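Local coordinates for siderophore-interacting protein (Aeromonas hydrophila, PDB 6K2L) that binds FAD and probably acts as a flavin-dependent reductase that releases iron from ferric siderophores, at residues Met228-His231 against Val232-Leu236. The protein carries 1 engineered substitution. Sequence-based numbering, arbitrary orientation.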
ATOM      1  N   MET A 228      11.925   5.881 -24.060  1.00 31.47           N
ATOM      2  CA  MET A 228      11.700   4.526 -23.559  1.00 31.61           C
ATOM      3  C   MET A 228      10.424   3.918 -24.127  1.00 27.34           C
ATOM      4  O   MET A 228      10.424   2.745 -24.522  1.00 30.17           O
ATOM      5  CB  MET A 228      11.654   4.519 -22.023  1.00 27.59           C
ATOM      6  CG  MET A 228      12.990   4.874 -21.317  1.00 26.25           C
ATOM      7  SD  MET A 228      14.464   4.026 -21.952  1.00 27.16           S
ATOM      8  CE  MET A 228      13.927   2.300 -21.907  1.00 24.47           C
ATOM      9  N   ARG A 229       9.330   4.683 -24.176  1.00 27.48           N
ATOM     10  CA  ARG A 229       8.115   4.149 -24.776  1.00 28.87           C
ATOM     11  C   ARG A 229       8.346   3.789 -26.231  1.00 33.75           C
ATOM     12  O   ARG A 229       7.836   2.767 -26.714  1.00 31.97           O
ATOM     13  CB  ARG A 229       6.961   5.143 -24.662  1.00 26.07           C
ATOM     14  CG  ARG A 229       5.706   4.697 -25.426  1.00 29.43           C
ATOM     15  CD  ARG A 229       4.524   5.603 -25.177  1.00 25.76           C
ATOM     16  NE  ARG A 229       4.595   6.815 -25.992  1.00 30.81           N
ATOM     17  CZ  ARG A 229       3.668   7.770 -26.003  1.00 35.30           C
ATOM     18  NH1 ARG A 229       2.582   7.668 -25.241  1.00 38.82           N
ATOM     19  NH2 ARG A 229       3.825   8.831 -26.777  1.00 39.31           N
ATOM     20  N   ARG A 230       9.124   4.594 -26.944  1.00 35.05           N
ATOM     21  CA  ARG A 230       9.361   4.234 -28.330  1.00 34.80           C
ATOM     22  C   ARG A 230      10.220   2.983 -28.439  1.00 33.33           C
ATOM     23  O   ARG A 230       9.957   2.135 -29.298  1.00 36.06           O
ATOM     24  CB  ARG A 230       9.987   5.406 -29.078  1.00 39.46           C
ATOM     25  CG  ARG A 230       9.585   5.450 -30.540  1.00 45.58           C
ATOM     26  CD  ARG A 230      10.486   6.370 -31.292  1.00 47.31           C
ATOM     27  NE  ARG A 230      10.093   7.766 -31.112  1.00 49.71           N
ATOM     28  CZ  ARG A 230      10.690   8.630 -30.295  1.00 47.41           C
ATOM     29  NH1 ARG A 230      11.718   8.239 -29.541  1.00 39.90           N
ATOM     30  NH2 ARG A 230      10.250   9.888 -30.235  1.00 40.08           N
ATOM     31  N   HIS A 231      11.250   2.852 -27.605  1.00 31.22           N
ATOM     32  CA  HIS A 231      12.031   1.624 -27.615  1.00 32.88           C
ATOM     33  C   HIS A 231      11.143   0.403 -27.422  1.00 36.04           C
ATOM     34  O   HIS A 231      11.259  -0.584 -28.162  1.00 40.24           O
ATOM     35  CB  HIS A 231      13.095   1.661 -26.531  1.00 34.23           C
ATOM     36  CG  HIS A 231      13.901   0.405 -26.454  1.00 38.75           C
ATOM     37  ND1 HIS A 231      13.925  -0.407 -25.338  1.00 40.49           N
ATOM     38  CD2 HIS A 231      14.699  -0.191 -27.370  1.00 34.19           C
ATOM     39  CE1 HIS A 231      14.712  -1.443 -25.567  1.00 39.97           C
ATOM     40  NE2 HIS A 231      15.191  -1.337 -26.795  1.00 37.04           N
ATOM     41  N   VAL A 232      10.245   0.455 -26.436  1.00 30.68           N
ATOM     42  CA  VAL A 232       9.317  -0.657 -26.229  1.00 32.27           C
ATOM     43  C   VAL A 232       8.407  -0.872 -27.436  1.00 35.28           C
ATOM     44  O   VAL A 232       8.078  -2.020 -27.773  1.00 28.84           O
ATOM     45  CB  VAL A 232       8.499  -0.428 -24.941  1.00 28.78           C
ATOM     46  CG1 VAL A 232       7.365  -1.449 -24.790  1.00 26.11           C
ATOM     47  CG2 VAL A 232       9.424  -0.478 -23.728  1.00 30.75           C
ATOM     48  N   ARG A 233       7.994   0.194 -28.107  1.00 37.11           N
ATOM     49  CA  ARG A 233       7.165   0.000 -29.283  1.00 33.40           C
ATOM     50  C   ARG A 233       7.942  -0.532 -30.485  1.00 38.65           C
ATOM     51  O   ARG A 233       7.346  -1.185 -31.341  1.00 30.06           O
ATOM     52  CB  ARG A 233       6.430   1.300 -29.632  1.00 32.24           C
ATOM     53  CG  ARG A 233       5.159   1.529 -28.809  1.00 32.34           C
ATOM     54  CD  ARG A 233       4.901   3.014 -28.709  1.00 37.93           C
ATOM     55  NE  ARG A 233       3.526   3.394 -28.395  1.00 36.00           N
ATOM     56  CZ  ARG A 233       3.056   4.628 -28.566  1.00 38.41           C
ATOM     57  NH1 ARG A 233       3.846   5.571 -29.077  1.00 42.63           N
ATOM     58  NH2 ARG A 233       1.802   4.921 -28.252  1.00 35.24           N
ATOM     59  N   ARG A 234       9.256  -0.324 -30.555  1.00 38.61           N
ATOM     60  CA  ARG A 234      10.009  -0.799 -31.712  1.00 38.62           C
ATOM     61  C   ARG A 234      10.563  -2.213 -31.537  1.00 38.53           C
ATOM     62  O   ARG A 234      10.477  -3.023 -32.463  1.00 41.51           O
ATOM     63  CB  ARG A 234      11.143   0.181 -32.046  1.00 42.62           C
ATOM     64  CG  ARG A 234      10.607   1.583 -32.351  1.00 46.79           C
ATOM     65  CD  ARG A 234      11.663   2.494 -32.944  1.00 54.93           C
ATOM     66  NE  ARG A 234      11.845   2.234 -34.370  1.00 70.16           N
ATOM     67  CZ  ARG A 234      12.989   1.838 -34.922  1.00 68.69           C
ATOM     68  NH1 ARG A 234      14.065   1.672 -34.156  1.00 64.48           N
ATOM     69  NH2 ARG A 234      13.059   1.618 -36.238  1.00 58.26           N
ATOM     70  N   THR A 235      11.136  -2.547 -30.384  1.00 41.92           N
ATOM     71  CA  THR A 235      11.824  -3.829 -30.286  1.00 33.42           C
ATOM     72  C   THR A 235      10.974  -4.950 -29.691  1.00 41.01           C
ATOM     73  O   THR A 235      11.458  -6.086 -29.593  1.00 45.89           O
ATOM     74  CB  THR A 235      13.115  -3.685 -29.474  1.00 39.43           C
ATOM     75  OG1 THR A 235      13.816  -4.939 -29.484  1.00 46.97           O
ATOM     76  CG2 THR A 235      12.803  -3.304 -28.041  1.00 39.63           C
ATOM     77  N   LEU A 236       9.736  -4.675 -29.299  1.00 37.30           N
ATOM     78  CA  LEU A 236       8.893  -5.681 -28.674  1.00 36.19           C
ATOM     79  C   LEU A 236       7.450  -5.340 -29.013  1.00 40.18           C
ATOM     80  O   LEU A 236       7.152  -4.242 -29.489  1.00 42.47           O
ATOM     81  CB  LEU A 236       9.108  -5.721 -27.146  1.00 42.70           C
ATOM     82  CG  LEU A 236      10.479  -6.046 -26.519  1.00 34.57           C
ATOM     83  CD1 LEU A 236      10.875  -4.947 -25.551  1.00 39.61           C
ATOM     84  CD2 LEU A 236      10.397  -7.354 -25.794  1.00 34.19           C
TER
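Val232 N to Met228 O (3.0 Å), Arg233 N to Arg229 O and Arg234 N to Arg230 O are successive i to i+4 bonds of an alpha helix, and Thr235 N to His231 O (3.0 Å) continues the series. One turn apart, Arg229 and Arg233 run side by side and stack their guanidinium groups, centres 4.1 Å apart and planes 20° from parallel. Arg229 NE lies over the face of the Arg233 group, 3.4 Å from Arg233 NH1. Two like charges would be expected to repel, but carbonyl oxygens near the C-terminus may offset this: Arg229 NH2 bonds to Val265 O and Arg233 NH2 to Ser268 O. Long, flat-ended arginines suit this place, since they can stack and still reach the chain end. Near the end of the helix, Thr235 sets its methyl over one face of the His231 ring, a CH-pi contact with CG2 3.6 Å from the centroid. The imidazole is presented to it because CG stands anti to the backbone N (chi1 178°). Helix 222-235 belongs to a beta-alpha-beta unit of the parallel sheet; branched, apolar Val232 suits its buried side because it packs on Phe216 and Phe218 of strand 214-218, and Met228 packs on Phe218, while Met228 and His231 also touch helix 198-205.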